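Local coordinates for zinc finger (CCCH type) motif-containing protein (Toxoplasma gondii, PDB 7NG2) that probably reads N6-methyladenosine marks in messenger RNA through its YTH domain, the part present here, and couples this reading to polyadenylation, at residues L143-W146 / M147-P151. Numbering follows the deposited sequence.
Sequences LCTW and MSQRP
The carbonyl oxygen of C144 takes two hydrogen bonds from S148 in the modelled conformer of that serine. The backbone N of S148 lies 2.8 Å from C144 O. S148 chi1 of -66° sets OG beside its own backbone N, within 2.9 Å of C144 O. The two donors arrive from opposite faces of the carbonyl plane, the hydroxyl 36° out of it. T145 OG1 likewise hydrogen-bonds to the carbonyl four residues back, S141 O. C144, T145 and S148 lie in the last turns of helix 137-149, and this helix packs on the central beta-sheet of the YTH domain. M147 faces that sheet and touches L59, F68, F71, C106 and I108. Its chain bends at chi3, and CE comes 4.4 Å from L143 CB. On the solvent side, Q149 extends beyond CG beside W146, with amide and ring planes 67° apart. Its OE1 sits in plane at the indole edge, 3.9 Å from W146 CD1, and its NE2 is 3.6 Å from T145 CG2. Q149 N bonds mainly to T145 O and R150 N to M147 O; both make weak bonds to W146 O. A water donates to W146 O at 2.7 Å and accepts from R150 NE at 3.2 Å. The R150 guanidinium continues to a salt bridge with E112.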
loop_
_atom_site.group_PDB
_atom_site.type_symbol
_atom_site.label_atom_id
_atom_site.label_comp_id
_atom_site.label_asym_id
_atom_site.label_seq_id
_atom_site.Cartn_x
_atom_site.Cartn_y
_atom_site.Cartn_z
ATOM N N LEU A 143 -7.166 -7.017 -7.345
ATOM C CA LEU A 143 -6.725 -5.642 -7.562
ATOM C C LEU A 143 -5.264 -5.601 -7.970
ATOM O O LEU A 143 -4.879 -4.877 -8.894
ATOM C CB LEU A 143 -6.943 -4.803 -6.302
ATOM C CG LEU A 143 -8.397 -4.546 -5.892
ATOM C CD1 LEU A 143 -8.436 -3.823 -4.561
ATOM C CD2 LEU A 143 -9.129 -3.739 -6.944
ATOM N N CYS A 144 -4.438 -6.427 -7.336
ATOM C CA CYS A 144 -3.021 -6.443 -7.676
ATOM C C CYS A 144 -2.810 -7.064 -9.062
ATOM O O CYS A 144 -1.997 -6.571 -9.850
ATOM C CB CYS A 144 -2.264 -7.200 -6.586
ATOM S SG CYS A 144 -2.109 -6.244 -5.059
ATOM N N THR A 145 -3.581 -8.108 -9.400
ATOM C CA THR A 145 -3.512 -8.683 -10.748
ATOM C C THR A 145 -3.905 -7.658 -11.806
ATOM O O THR A 145 -3.193 -7.463 -12.800
ATOM C CB THR A 145 -4.406 -9.921 -10.846
ATOM O OG1 THR A 145 -3.882 -10.945 -9.996
ATOM C CG2 THR A 145 -4.458 -10.430 -12.298
ATOM N N TRP A 146 -5.034 -6.979 -11.600
ATOM C CA TRP A 146 -5.489 -6.001 -12.585
ATOM C C TRP A 146 -4.502 -4.842 -12.722
ATOM O O TRP A 146 -4.244 -4.371 -13.837
ATOM C CB TRP A 146 -6.894 -5.510 -12.243
ATOM C CG TRP A 146 -7.923 -6.588 -12.399
ATOM C CD1 TRP A 146 -7.941 -7.589 -13.345
ATOM C CD2 TRP A 146 -9.091 -6.783 -11.593
ATOM N NE1 TRP A 146 -9.050 -8.386 -13.170
ATOM C CE2 TRP A 146 -9.769 -7.914 -12.101
ATOM C CE3 TRP A 146 -9.628 -6.117 -10.483
ATOM C CZ2 TRP A 146 -10.954 -8.385 -11.544
ATOM C CZ3 TRP A 146 -10.809 -6.590 -9.933
ATOM C CH2 TRP A 146 -11.456 -7.714 -10.461
ATOM N N MET A 147 -3.924 -4.383 -11.605
ATOM C CA MET A 147 -2.885 -3.355 -11.688
ATOM C C MET A 147 -1.673 -3.867 -12.454
ATOM O O MET A 147 -1.118 -3.161 -13.308
ATOM C CB MET A 147 -2.467 -2.888 -10.290
ATOM C CG MET A 147 -3.468 -1.965 -9.623
ATOM S SD MET A 147 -2.788 -1.112 -8.185
ATOM C CE MET A 147 -3.555 -1.986 -6.845
ATOM N N SER A 148 -1.237 -5.092 -12.153
ATOM C CA SER A 148 -0.044 -5.621 -12.802
ATOM C C SER A 148 -0.220 -5.720 -14.312
ATOM O O SER A 148 0.751 -5.539 -15.056
ATOM C CB SER A 148 0.324 -6.976 -12.207
ATOM O OG SER A 148 0.712 -6.829 -10.859
ATOM N N GLN A 149 -1.455 -5.968 -14.782
ATOM C CA GLN A 149 -1.716 -6.099 -16.218
ATOM C C GLN A 149 -1.660 -4.766 -16.952
ATOM O O GLN A 149 -1.495 -4.757 -18.177
ATOM C CB GLN A 149 -3.098 -6.705 -16.466
ATOM C CG GLN A 149 -3.220 -8.094 -15.936
ATOM C CD GLN A 149 -4.612 -8.659 -16.070
ATOM O OE1 GLN A 149 -5.575 -7.948 -16.378
ATOM N NE2 GLN A 149 -4.726 -9.946 -15.841
ATOM N N ARG A 150 -1.825 -3.654 -16.241
ATOM C CA ARG A 150 -1.779 -2.343 -16.857
ATOM C C ARG A 150 -0.352 -2.041 -17.299
ATOM O O ARG A 150 0.605 -2.628 -16.783
ATOM C CB ARG A 150 -2.206 -1.284 -15.840
ATOM C CG ARG A 150 -3.670 -1.343 -15.444
ATOM C CD ARG A 150 -4.551 -0.897 -16.590
ATOM N NE ARG A 150 -5.957 -1.198 -16.349
ATOM C CZ ARG A 150 -6.888 -0.280 -16.117
ATOM N NH1 ARG A 150 -6.565 1.008 -16.090
ATOM N NH2 ARG A 150 -8.145 -0.651 -15.914
ATOM N N PRO A 151 -0.175 -1.119 -18.245
ATOM C CA PRO A 151 1.181 -0.665 -18.566
ATOM C C PRO A 151 1.839 -0.060 -17.337
ATOM O O PRO A 151 1.191 0.581 -16.506
ATOM C CB PRO A 151 0.961 0.389 -19.658
ATOM C CG PRO A 151 -0.395 0.107 -20.210
ATOM C CD PRO A 151 -1.197 -0.464 -19.080
HETATM O O HOH W 1 -6.137 -4.307 -15.799
#